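Local coordinates for protein ketosynthase (Streptomyces sp. MSC090213JE08, PDB 6KXD) that forms the ishigamide ketosynthase/chain length factor with a partner chain, in a highly reducing type II polyketide synthase probably engaged in 3-oxoacyl chain assembly, at residues P20-W25 with A339-A344; G266-A271 with G364-A369; A280-G285 with V370-G375; A290-A295 with A302-L307; E323-T328 with A333-A338. All coordinates share one frame; numbering follows the deposited sequence.

Interaction 1: residues P20-W25 with A339-A344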
# COMPACT_ATOMS: atom_id res chain seq x y z
N PRO B 20 -9.55 -1.69 19.69
CA PRO B 20 -9.93 -2.71 18.72
C PRO B 20 -9.80 -4.11 19.32
O PRO B 20 -8.89 -4.39 20.10
CB PRO B 20 -9.01 -2.45 17.53
CG PRO B 20 -7.82 -1.73 18.10
CD PRO B 20 -8.29 -1.00 19.35
N VAL B 21 -10.74 -4.96 18.93
CA VAL B 21 -10.79 -6.29 19.31
C VAL B 21 -10.86 -7.13 18.05
O VAL B 21 -11.55 -6.78 17.11
CB VAL B 21 -11.97 -6.60 20.27
CG1 VAL B 21 -11.75 -5.88 21.59
CG2 VAL B 21 -13.32 -6.24 19.70
N ILE B 22 -10.14 -8.25 18.10
CA ILE B 22 -10.29 -9.23 17.12
C ILE B 22 -11.43 -10.15 17.54
O ILE B 22 -11.35 -10.75 18.61
CB ILE B 22 -9.00 -10.02 16.97
CG1 ILE B 22 -7.85 -9.12 16.50
CG2 ILE B 22 -9.25 -11.19 16.07
CD1 ILE B 22 -6.51 -9.86 16.48
N THR B 23 -12.42 -10.32 16.67
CA THR B 23 -13.62 -11.15 17.00
C THR B 23 -13.71 -12.36 16.09
O THR B 23 -14.63 -13.18 16.24
CB THR B 23 -14.88 -10.29 16.93
OG1 THR B 23 -15.00 -9.94 15.55
CG2 THR B 23 -14.78 -9.07 17.81
N GLY B 24 -12.71 -12.55 15.23
CA GLY B 24 -12.71 -13.68 14.36
C GLY B 24 -11.41 -13.72 13.56
O GLY B 24 -10.77 -12.69 13.42
N TRP B 25 -11.10 -14.89 13.05
CA TRP B 25 -9.95 -15.05 12.22
C TRP B 25 -10.10 -16.24 11.31
O TRP B 25 -10.95 -17.12 11.51
CB TRP B 25 -8.69 -15.17 13.05
CG TRP B 25 -8.61 -16.35 13.95
CD1 TRP B 25 -9.21 -16.52 15.17
CD2 TRP B 25 -7.87 -17.55 13.70
NE1 TRP B 25 -8.86 -17.72 15.70
CE2 TRP B 25 -8.05 -18.38 14.82
CE3 TRP B 25 -7.05 -17.98 12.65
CZ2 TRP B 25 -7.46 -19.64 14.91
CZ3 TRP B 25 -6.48 -19.23 12.73
CH2 TRP B 25 -6.68 -20.04 13.85
N ALA B 339 -1.53 -17.74 15.37
CA ALA B 339 -0.95 -18.75 16.23
C ALA B 339 -1.26 -18.42 17.70
O ALA B 339 -1.56 -19.31 18.48
CB ALA B 339 0.51 -18.90 15.98
N VAL B 340 -1.17 -17.14 18.09
CA VAL B 340 -1.53 -16.72 19.42
C VAL B 340 -2.99 -17.05 19.71
O VAL B 340 -3.31 -17.61 20.77
CB VAL B 340 -1.23 -15.24 19.68
CG1 VAL B 340 -1.85 -14.78 20.99
CG2 VAL B 340 0.25 -14.93 19.66
N LEU B 341 -3.89 -16.75 18.75
CA LEU B 341 -5.28 -16.97 18.98
C LEU B 341 -5.57 -18.48 19.06
O LEU B 341 -6.42 -18.90 19.88
CB LEU B 341 -6.09 -16.34 17.84
CG LEU B 341 -5.92 -14.83 17.69
CD1 LEU B 341 -6.72 -14.30 16.50
CD2 LEU B 341 -6.34 -14.13 18.94
N ALA B 342 -4.89 -19.27 18.22
CA ALA B 342 -5.00 -20.71 18.19
C ALA B 342 -4.54 -21.33 19.52
O ALA B 342 -5.21 -22.26 20.05
CB ALA B 342 -4.21 -21.27 17.04
N ALA B 343 -3.39 -20.88 20.02
CA ALA B 343 -2.83 -21.29 21.31
C ALA B 343 -3.79 -20.93 22.45
O ALA B 343 -3.95 -21.71 23.43
CB ALA B 343 -1.52 -20.60 21.55
N ALA B 344 -4.41 -19.76 22.33
CA ALA B 344 -5.29 -19.24 23.35
C ALA B 344 -6.64 -19.98 23.35
O ALA B 344 -7.16 -20.22 24.40
CB ALA B 344 -5.48 -17.75 23.20
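Leu341 lays CB and CD1 over one face of the Trp25 indole, its side chain sliding past the tryptophan in the opposite direction. Leu341 CD1 stands 4.0 Å from the centroid of the five-membered ring and 28° off the ring normal, a CH-pi contact made over the face. The shortest approach within it is 3.6 Å, from Leu341 CD1 to Trp25 CD1. Over the same face but displaced toward the rim, Leu341 CB comes to 3.8 Å from Trp25 NE1, so two carbons of one leucine cover the pyrrole side of the indole. Trp25 takes this pose because its CG sits between the backbone N and the carbonyl carbon (chi1 63°), which swings the ring out under the helix. Strand 20-29 and helix 332-344 belong to the layered alpha/beta architecture of the thiolase fold, in which helices are buried between sheets; here the helix segment runs almost perpendicular to the strand segment, at 95°. Alanine suits the next helical position, since its single methyl lets the six-membered ring come close: Ala342 CB is 4.2 Å from Trp25 CZ2. Beside the indole, Ile22 adds a branched carbon of its own, Ile22 CG2 meeting Leu341 CD1 at 4.0 Å as the two side chains cross obliquely. Phe236 of strand 229-240 touches both Trp25 and Leu341, while Ala39 of helix 35-44 closes on Trp25 and Ala342.

Interaction 2: residues G266-A271 with G364-A369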
# COMPACT_ATOMS: atom_id res chain seq x y z
N GLY B 266 18.43 -6.22 16.51
CA GLY B 266 18.19 -6.55 17.91
C GLY B 266 17.72 -5.34 18.71
O GLY B 266 16.77 -5.41 19.47
N ALA B 267 18.48 -4.26 18.59
CA ALA B 267 18.24 -3.00 19.26
C ALA B 267 16.92 -2.41 18.80
O ALA B 267 16.19 -1.87 19.58
CB ALA B 267 19.37 -2.04 19.01
N ALA B 268 16.60 -2.55 17.52
CA ALA B 268 15.35 -2.00 17.01
C ALA B 268 14.15 -2.80 17.53
O ALA B 268 13.10 -2.22 17.81
CB ALA B 268 15.36 -2.00 15.51
N VAL B 269 14.30 -4.12 17.54
CA VAL B 269 13.24 -4.99 18.06
C VAL B 269 13.02 -4.66 19.54
O VAL B 269 11.91 -4.52 19.98
CB VAL B 269 13.58 -6.47 17.92
CG1 VAL B 269 12.60 -7.33 18.69
CG2 VAL B 269 13.66 -6.91 16.45
N THR B 270 14.11 -4.61 20.29
CA THR B 270 14.05 -4.26 21.73
C THR B 270 13.33 -2.93 21.94
O THR B 270 12.40 -2.89 22.74
CB THR B 270 15.44 -4.26 22.37
OG1 THR B 270 15.95 -5.58 22.19
CG2 THR B 270 15.39 -3.84 23.83
N ALA B 271 13.68 -1.90 21.18
CA ALA B 271 13.12 -0.60 21.37
C ALA B 271 11.65 -0.62 20.99
O ALA B 271 10.82 -0.04 21.66
CB ALA B 271 13.86 0.45 20.57
N GLY B 364 14.01 -3.31 6.35
CA GLY B 364 14.49 -2.51 7.52
C GLY B 364 13.42 -2.29 8.61
O GLY B 364 13.72 -1.88 9.75
N ALA B 365 12.17 -2.61 8.29
CA ALA B 365 11.05 -2.36 9.19
C ALA B 365 11.04 -3.37 10.34
O ALA B 365 11.37 -4.54 10.18
CB ALA B 365 9.77 -2.41 8.43
N VAL B 366 10.63 -2.89 11.52
CA VAL B 366 10.35 -3.69 12.65
C VAL B 366 8.95 -3.30 13.17
O VAL B 366 8.54 -2.15 13.12
CB VAL B 366 11.44 -3.49 13.72
CG1 VAL B 366 11.08 -4.22 14.99
CG2 VAL B 366 12.81 -3.93 13.18
N ALA B 367 8.18 -4.30 13.57
CA ALA B 367 6.88 -4.01 14.17
C ALA B 367 6.58 -5.01 15.28
O ALA B 367 6.97 -6.21 15.25
CB ALA B 367 5.82 -4.01 13.10
N VAL B 368 5.85 -4.51 16.29
CA VAL B 368 5.48 -5.27 17.40
C VAL B 368 4.03 -4.96 17.72
O VAL B 368 3.65 -3.81 17.67
CB VAL B 368 6.38 -4.96 18.61
CG1 VAL B 368 5.85 -5.65 19.86
CG2 VAL B 368 7.82 -5.34 18.36
N ALA B 369 3.26 -6.01 18.01
CA ALA B 369 1.92 -5.82 18.53
C ALA B 369 1.80 -6.49 19.89
O ALA B 369 2.23 -7.64 20.08
CB ALA B 369 0.86 -6.32 17.59
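Helix 265-280 lies along one side of strand 365-373, a layer of helix on sheet in which Ala268 and Val269 receive Val366. The two segments run roughly the same way, 30° apart, with axes 8.2 Å from each other. Val366 carries the contact from the strand side, its two methyls divided between two neighbouring helical residues. Val366 CG1, anti to the backbone N (chi1 174°), presses on the helix backbone itself, 3.8 Å from Val269 CA, and on Val269 CG2 at 4.0 Å. The valine side chains cross there at about a right angle, methyl against methyl. The other branch, Val366 CG2, meets Ala268 CB at 4.0 Å. A methyl is all that the helix offers at Ala268, and that small residue lets the backbone settle close to the strand; a beta-branched valine in turn suits an extended chain and offers a broad surface. Two residues on, Val368 also points at the helix and touches it more loosely. Along the helix, Thr270 bends its hydroxyl back on the preceding turn: Thr270 OG1 donates to Gly266 O at 2.8 Å, while Thr270 N reaches that oxygen from the opposite face of the carbonyl plane. Val269 also packs on Cys358 and Val360 of strand 354-360. This apolar helix-on-sheet packing belongs to the layered alpha/beta architecture of the thiolase fold.

Interaction 3: residues A280-G285 with V370-G375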
# COMPACT_ATOMS: atom_id res chain seq x y z
N ALA B 280 0.89 -0.24 25.70
CA ALA B 280 -0.15 -1.14 26.11
C ALA B 280 -0.41 -1.03 27.63
O ALA B 280 -1.41 -1.57 28.11
CB ALA B 280 0.27 -2.54 25.74
N GLY B 281 0.51 -0.42 28.36
CA GLY B 281 0.46 -0.30 29.82
C GLY B 281 0.74 -1.62 30.51
O GLY B 281 0.18 -1.92 31.57
N VAL B 282 1.61 -2.43 29.92
CA VAL B 282 1.93 -3.67 30.54
C VAL B 282 3.43 -3.80 30.67
O VAL B 282 4.20 -3.17 29.97
CB VAL B 282 1.31 -4.89 29.84
CG1 VAL B 282 -0.20 -4.73 29.69
CG2 VAL B 282 1.96 -5.18 28.50
N ASP B 283 3.80 -4.61 31.65
CA ASP B 283 5.16 -4.94 31.95
C ASP B 283 5.56 -6.15 31.11
O ASP B 283 4.72 -7.01 30.83
CB ASP B 283 5.30 -5.23 33.45
CG ASP B 283 6.75 -5.22 33.89
OD1 ASP B 283 7.26 -4.10 34.13
OD2 ASP B 283 7.36 -6.32 33.92
N ALA B 284 6.84 -6.26 30.79
CA ALA B 284 7.33 -7.33 29.95
C ALA B 284 7.12 -8.68 30.62
O ALA B 284 6.91 -9.67 29.95
CB ALA B 284 8.77 -7.10 29.62
N GLY B 285 7.23 -8.72 31.96
CA GLY B 285 6.96 -9.91 32.74
C GLY B 285 5.54 -10.41 32.59
O GLY B 285 5.27 -11.53 32.86
N VAL B 370 1.07 -5.81 20.78
CA VAL B 370 0.73 -6.35 22.11
C VAL B 370 -0.78 -6.57 22.17
O VAL B 370 -1.56 -5.67 21.84
CB VAL B 370 1.23 -5.41 23.21
CG1 VAL B 370 0.85 -5.90 24.60
CG2 VAL B 370 2.72 -5.23 23.12
N LEU B 371 -1.17 -7.81 22.46
CA LEU B 371 -2.60 -8.19 22.51
C LEU B 371 -2.94 -8.60 23.94
O LEU B 371 -2.10 -9.15 24.63
CB LEU B 371 -2.84 -9.40 21.62
CG LEU B 371 -2.34 -9.27 20.18
CD1 LEU B 371 -2.56 -10.57 19.44
CD2 LEU B 371 -3.03 -8.14 19.46
N ARG B 372 -4.20 -8.42 24.31
CA ARG B 372 -4.69 -9.05 25.51
C ARG B 372 -5.70 -10.11 25.09
O ARG B 372 -6.67 -9.75 24.38
CB ARG B 372 -5.30 -7.98 26.40
CG ARG B 372 -6.25 -8.57 27.43
CD ARG B 372 -5.99 -8.21 28.87
NE ARG B 372 -5.18 -7.03 29.15
CZ ARG B 372 -4.20 -7.01 30.05
NH1 ARG B 372 -3.80 -8.14 30.63
NH2 ARG B 372 -3.62 -5.86 30.35
N LEU B 373 -5.45 -11.36 25.51
CA LEU B 373 -6.29 -12.49 25.13
C LEU B 373 -7.55 -12.39 26.00
O LEU B 373 -7.46 -12.03 27.18
CB LEU B 373 -5.53 -13.82 25.23
CG LEU B 373 -4.21 -13.83 24.46
CD1 LEU B 373 -3.42 -15.08 24.72
CD2 LEU B 373 -4.49 -13.66 22.97
N ILE B 374 -8.71 -12.56 25.37
CA ILE B 374 -9.97 -12.45 26.04
C ILE B 374 -10.63 -13.82 25.91
O ILE B 374 -10.27 -14.70 26.68
CB ILE B 374 -10.77 -11.26 25.49
CG1 ILE B 374 -9.98 -9.97 25.71
CG2 ILE B 374 -12.17 -11.18 26.07
CD1 ILE B 374 -10.55 -8.81 24.97
N GLY B 375 -11.48 -14.01 24.89
CA GLY B 375 -12.29 -15.23 24.67
C GLY B 375 -13.70 -15.08 25.22
O GLY B 375 -13.88 -14.44 26.27
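A Schellman motif closes helix 265-280, and the residues flanking its glycine, Ala280 and Val282, both rest on strand 365-373. Gly281 takes a positive phi (72°), which glycine accepts readily, and so turns the chain out of the helix while two bonds reach back into the last turn. Val370 is the strand residue that receives this corner. Its CG1, anti to the backbone N (chi1 178°), points into the angle between the two flanking residues: Val370 CG1 is 3.6 Å from Ala280 CB and 4.1 Å from Val282 CG2. The first is a close methyl-to-methyl meeting, for which alanine is small enough; in the second, the two valines reach toward each other tip to tip. Val282 also divides its branches. While CG2 faces Val370, Val282 CG1 lies 3.7 Å from Arg372 NH2, at a slant to the guanidinium. The arginine chain is bent at both chi2 and chi3, which brings its polar end round beside the valine; its NH1 bonds to the carbonyl oxygen of Gly352, so NH2 has an aliphatic neighbour and NH1 a polar partner. Beyond the corner, Asp283 starts an Asx turn, Gly285 N giving a 3.1 Å hydrogen bond to Asp283 OD2 on the anti side of the carboxylate, tilted 32° out of its plane. The corner thus sits at the end of the helix above the sheet: Ala280 continues onto Leu253 and Ser254 of strand 250-259, Leu277 of the helix packs on Val282 and Val370, and Ile354 of strand 354-360 touches Val282, Val370 and Arg372.

Interaction 4: residues A290-A295 with A302-L307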
# COMPACT_ATOMS: atom_id res chain seq x y z
N ALA B 290 4.91 -14.90 23.37
CA ALA B 290 5.67 -14.04 22.50
C ALA B 290 6.03 -14.83 21.25
O ALA B 290 6.63 -15.90 21.33
CB ALA B 290 6.91 -13.55 23.19
N VAL B 291 5.68 -14.27 20.09
CA VAL B 291 5.78 -14.95 18.83
C VAL B 291 6.57 -14.07 17.88
O VAL B 291 6.04 -13.13 17.31
CB VAL B 291 4.42 -15.33 18.25
CG1 VAL B 291 4.62 -16.12 16.99
CG2 VAL B 291 3.58 -16.13 19.24
N PRO B 292 7.88 -14.36 17.74
CA PRO B 292 8.74 -13.69 16.78
C PRO B 292 8.45 -14.24 15.39
O PRO B 292 7.89 -15.31 15.29
CB PRO B 292 10.18 -14.06 17.22
CG PRO B 292 10.02 -15.23 18.15
CD PRO B 292 8.57 -15.34 18.57
N CYS B 293 8.89 -13.55 14.33
CA CYS B 293 8.59 -14.03 12.99
C CYS B 293 9.54 -15.16 12.58
O CYS B 293 9.29 -15.86 11.62
CB CYS B 293 8.63 -12.90 11.96
SG CYS B 293 10.26 -12.16 11.75
N ALA B 294 10.68 -15.25 13.25
CA ALA B 294 11.65 -16.34 13.01
C ALA B 294 12.21 -16.28 11.57
O ALA B 294 12.48 -17.31 10.98
CB ALA B 294 10.98 -17.65 13.29
N ALA B 295 12.32 -15.06 11.01
CA ALA B 295 12.91 -14.85 9.68
C ALA B 295 14.25 -15.56 9.66
O ALA B 295 14.99 -15.45 10.63
CB ALA B 295 13.11 -13.39 9.42
N ALA B 302 18.55 -11.99 15.55
CA ALA B 302 18.67 -10.91 16.44
C ALA B 302 17.32 -10.68 17.14
O ALA B 302 17.27 -10.37 18.32
CB ALA B 302 19.13 -9.67 15.70
N GLU B 303 16.23 -10.82 16.38
CA GLU B 303 14.90 -10.65 16.92
C GLU B 303 14.64 -11.67 18.01
O GLU B 303 14.15 -11.30 19.10
CB GLU B 303 13.87 -10.80 15.80
CG GLU B 303 12.45 -10.90 16.31
CD GLU B 303 11.52 -11.41 15.21
OE1 GLU B 303 11.98 -12.18 14.34
OE2 GLU B 303 10.37 -10.99 15.19
N HIS B 304 14.99 -12.94 17.73
CA HIS B 304 14.83 -14.00 18.65
C HIS B 304 15.66 -13.71 19.91
O HIS B 304 15.15 -13.87 21.01
CB HIS B 304 15.19 -15.36 18.06
CG HIS B 304 14.94 -16.44 19.06
ND1 HIS B 304 13.69 -17.03 19.22
CD2 HIS B 304 15.73 -16.98 20.01
CE1 HIS B 304 13.74 -17.92 20.19
NE2 HIS B 304 14.98 -17.90 20.70
N GLU B 305 16.92 -13.32 19.73
CA GLU B 305 17.79 -13.02 20.92
C GLU B 305 17.19 -11.86 21.74
O GLU B 305 17.19 -11.88 22.96
CB GLU B 305 19.23 -12.70 20.50
CG GLU B 305 20.00 -13.92 20.03
CD GLU B 305 19.90 -15.12 20.97
OE1 GLU B 305 19.06 -16.03 20.70
OE2 GLU B 305 20.63 -15.13 21.98
N ALA B 306 16.70 -10.83 21.05
CA ALA B 306 16.13 -9.65 21.70
C ALA B 306 14.91 -10.04 22.54
O ALA B 306 14.77 -9.59 23.66
CB ALA B 306 15.79 -8.59 20.69
N LEU B 307 14.00 -10.84 21.99
CA LEU B 307 12.80 -11.23 22.71
C LEU B 307 13.12 -12.22 23.83
O LEU B 307 12.48 -12.18 24.85
CB LEU B 307 11.80 -11.86 21.73
CG LEU B 307 11.08 -10.82 20.89
CD1 LEU B 307 10.27 -11.51 19.81
CD2 LEU B 307 10.19 -9.95 21.77
O HOH W 1 12.89 -14.53 15.23
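Glu303 stretches from helix 298-310 to the turn that follows strand 287-291 and ends against Cys293 and Ala294. Its CB packs on Val269 of helix 265-280. CG leaves anti to the backbone N (chi1 169°) and passes the proline ring, with Glu303 CG 4.0 Å from Pro292 CB. The chain stays extended, so Glu303 CD follows the same wall and lies 3.6 Å from Pro292 CB. Pro292 is well chosen as that wall: compact and rigid, it also takes Leu307, whose CD1 meets Pro292 CB at 3.6 Å, one turn further along the helix. Strand 287-291, its turn and helix 298-310 make a strand-loop-helix unit of the thiolase fold; in catalytic relatives the corresponding turn carries an active-site histidine, and counting back from Glu303 probably puts Pro292 at that place, with Cys293 next to it. The carboxylate grips the turn by its backbone. Cys293 N donates to Glu303 OE2 at 3.1 Å with a nearly straight angle of 167°, approaching from above the carboxylate plane, 40° out of it. On the other oxygen, Ala294 N makes a weak bond of 3.5 Å to Glu303 OE1. Cys293 SG lies 3.1 Å from Glu303 OE1. A water binds more firmly there, donating to Glu303 OE1 at 2.7 Å, and takes a second, weak bond from Ala294 N. If a leucine stood in place of Glu303, Cys293 N would probably lose its acceptor and the turn become freer to shift. His304, beside it, brings ND1 within 4.2 Å of Pro292 CG, while Gln336 and Ser332 of helix 332-344 touch Cys293.

Interaction 5: residues E323-T328 with A333-A338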
# COMPACT_ATOMS: atom_id res chain seq x y z
N GLU B 323 8.95 -20.96 12.40
CA GLU B 323 9.82 -21.71 11.45
C GLU B 323 9.14 -22.96 10.88
O GLU B 323 9.45 -23.37 9.82
CB GLU B 323 11.12 -22.18 12.12
CG GLU B 323 12.22 -21.16 12.05
CD GLU B 323 13.42 -21.51 12.92
OE1 GLU B 323 14.31 -20.65 13.04
OE2 GLU B 323 13.43 -22.63 13.48
N LEU B 324 8.17 -23.54 11.59
CA LEU B 324 7.51 -24.74 11.11
C LEU B 324 6.74 -24.48 9.81
O LEU B 324 6.43 -25.43 9.09
CB LEU B 324 6.56 -25.22 12.21
CG LEU B 324 7.22 -25.75 13.48
CD1 LEU B 324 6.21 -25.80 14.62
CD2 LEU B 324 7.80 -27.14 13.24
N LEU B 325 6.39 -23.21 9.54
CA LEU B 325 5.64 -22.80 8.31
C LEU B 325 6.56 -22.32 7.18
O LEU B 325 6.06 -21.92 6.11
CB LEU B 325 4.69 -21.67 8.68
CG LEU B 325 3.64 -22.00 9.72
CD1 LEU B 325 2.71 -20.80 9.90
CD2 LEU B 325 2.87 -23.24 9.34
N GLY B 326 7.87 -22.34 7.38
CA GLY B 326 8.75 -21.66 6.51
C GLY B 326 8.63 -20.16 6.68
O GLY B 326 7.91 -19.67 7.57
N ASP B 327 9.37 -19.44 5.84
CA ASP B 327 9.32 -18.02 5.77
C ASP B 327 8.07 -17.68 4.98
O ASP B 327 8.07 -17.91 3.77
CB ASP B 327 10.57 -17.41 5.12
CG ASP B 327 10.57 -15.89 5.07
OD1 ASP B 327 9.61 -15.28 5.57
OD2 ASP B 327 11.53 -15.33 4.55
N THR B 328 7.00 -17.26 5.67
CA THR B 328 5.72 -17.03 4.98
C THR B 328 5.61 -15.58 4.51
O THR B 328 4.54 -15.14 4.04
CB THR B 328 4.54 -17.41 5.88
OG1 THR B 328 4.58 -16.62 7.08
CG2 THR B 328 4.56 -18.88 6.21
N ALA B 333 3.09 -11.97 9.99
CA ALA B 333 2.59 -11.42 11.25
C ALA B 333 1.15 -11.87 11.47
O ALA B 333 0.74 -12.01 12.59
CB ALA B 333 2.70 -9.91 11.33
N SER B 334 0.40 -12.10 10.38
CA SER B 334 -0.95 -12.57 10.53
C SER B 334 -0.96 -14.01 11.06
O SER B 334 -1.77 -14.36 11.92
CB SER B 334 -1.70 -12.43 9.21
OG SER B 334 -1.78 -11.08 8.86
N PHE B 335 -0.06 -14.84 10.56
CA PHE B 335 0.09 -16.20 11.06
C PHE B 335 0.54 -16.15 12.51
O PHE B 335 0.02 -16.90 13.32
CB PHE B 335 1.05 -17.01 10.23
CG PHE B 335 0.53 -17.45 8.89
CD1 PHE B 335 -0.82 -17.32 8.58
CD2 PHE B 335 1.37 -18.01 7.98
CE1 PHE B 335 -1.29 -17.74 7.35
CE2 PHE B 335 0.90 -18.42 6.75
CZ PHE B 335 -0.44 -18.32 6.46
N GLN B 336 1.33 -15.13 12.86
CA GLN B 336 1.80 -15.02 14.25
C GLN B 336 0.65 -14.71 15.22
O GLN B 336 0.53 -15.36 16.27
CB GLN B 336 2.91 -13.99 14.35
CG GLN B 336 4.16 -14.49 13.68
CD GLN B 336 5.11 -13.35 13.45
OE1 GLN B 336 5.42 -12.99 12.33
NE2 GLN B 336 5.55 -12.76 14.53
N ILE B 337 -0.18 -13.73 14.84
CA ILE B 337 -1.33 -13.36 15.58
C ILE B 337 -2.28 -14.56 15.63
O ILE B 337 -2.75 -14.91 16.67
CB ILE B 337 -1.97 -12.10 15.01
CG1 ILE B 337 -1.07 -10.87 15.20
CG2 ILE B 337 -3.32 -11.91 15.66
CD1 ILE B 337 -1.55 -9.65 14.49
N ALA B 338 -2.54 -15.19 14.49
CA ALA B 338 -3.39 -16.40 14.45
C ALA B 338 -2.85 -17.52 15.35
O ALA B 338 -3.66 -18.20 16.01
CB ALA B 338 -3.59 -16.88 13.05
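Apolar contact of Leu325 and Thr328 with the Phe335 ring makes up most of this meeting. Leu325 CD1 comes obliquely to the ring, 3.6 Å from Phe335 CD2, a methyl laid beside the benzyl root of the phenylalanine. The threonine methyl lies at the ring edge and in the ring plane, Thr328 CG2 being 3.7 Å from Phe335 CE2. Threonine has a hydroxyl to offer as well, and this sits between the backbone N and the carbonyl carbon (chi1 59°), which places Thr328 OG1 3.6 Å from Phe335 CD2, again at a slant. Aromatic contact follows outside the two segments, where the ring meets that of Phe38 with planes about 40° apart. Cutting Phe335 back to an alanine is likely to open a gap between the loop and the helix, leaving Leu325 and Thr328 without the ring they lean on. Polar bonds fix the loop that carries Leu325 and Thr328: Asp327 forms a salt bridge with Arg178 and accepts from the backbone of Gly329. In catalytic relatives of the thiolase fold the loop before this helix holds the histidine of the GHxxGA motif; segment 323-328, which has no histidine, probably corresponds to that loop.

In the fold
Helix 332-344 joins three of the contacts. Interactions 1 and 5 lie on successive turns of it, with Trp25 CE3 3.7 Å from Ala338 CB, and interaction 4 meets it through Val291 O, 2.8 Å from Gln336 NE2, probably a hydrogen bond. Interactions 2 and 4 are the closest pair, their centres 9 Å apart, because helices 265-280 and 298-310 pack side by side. Interaction 3 continues strand 365-373 from interaction 2 and touches interaction 1 where Leu373 CD2 lies 3.5 Å from Val340 CG1. The turns of interactions 4 and 5, centres 12 Å apart, converge on Arg178 through Ala295 and Asp327; a 1,2-ethanediol, probably from the crystallisation liquor, lies about 4 Å from the Ala295 side chain.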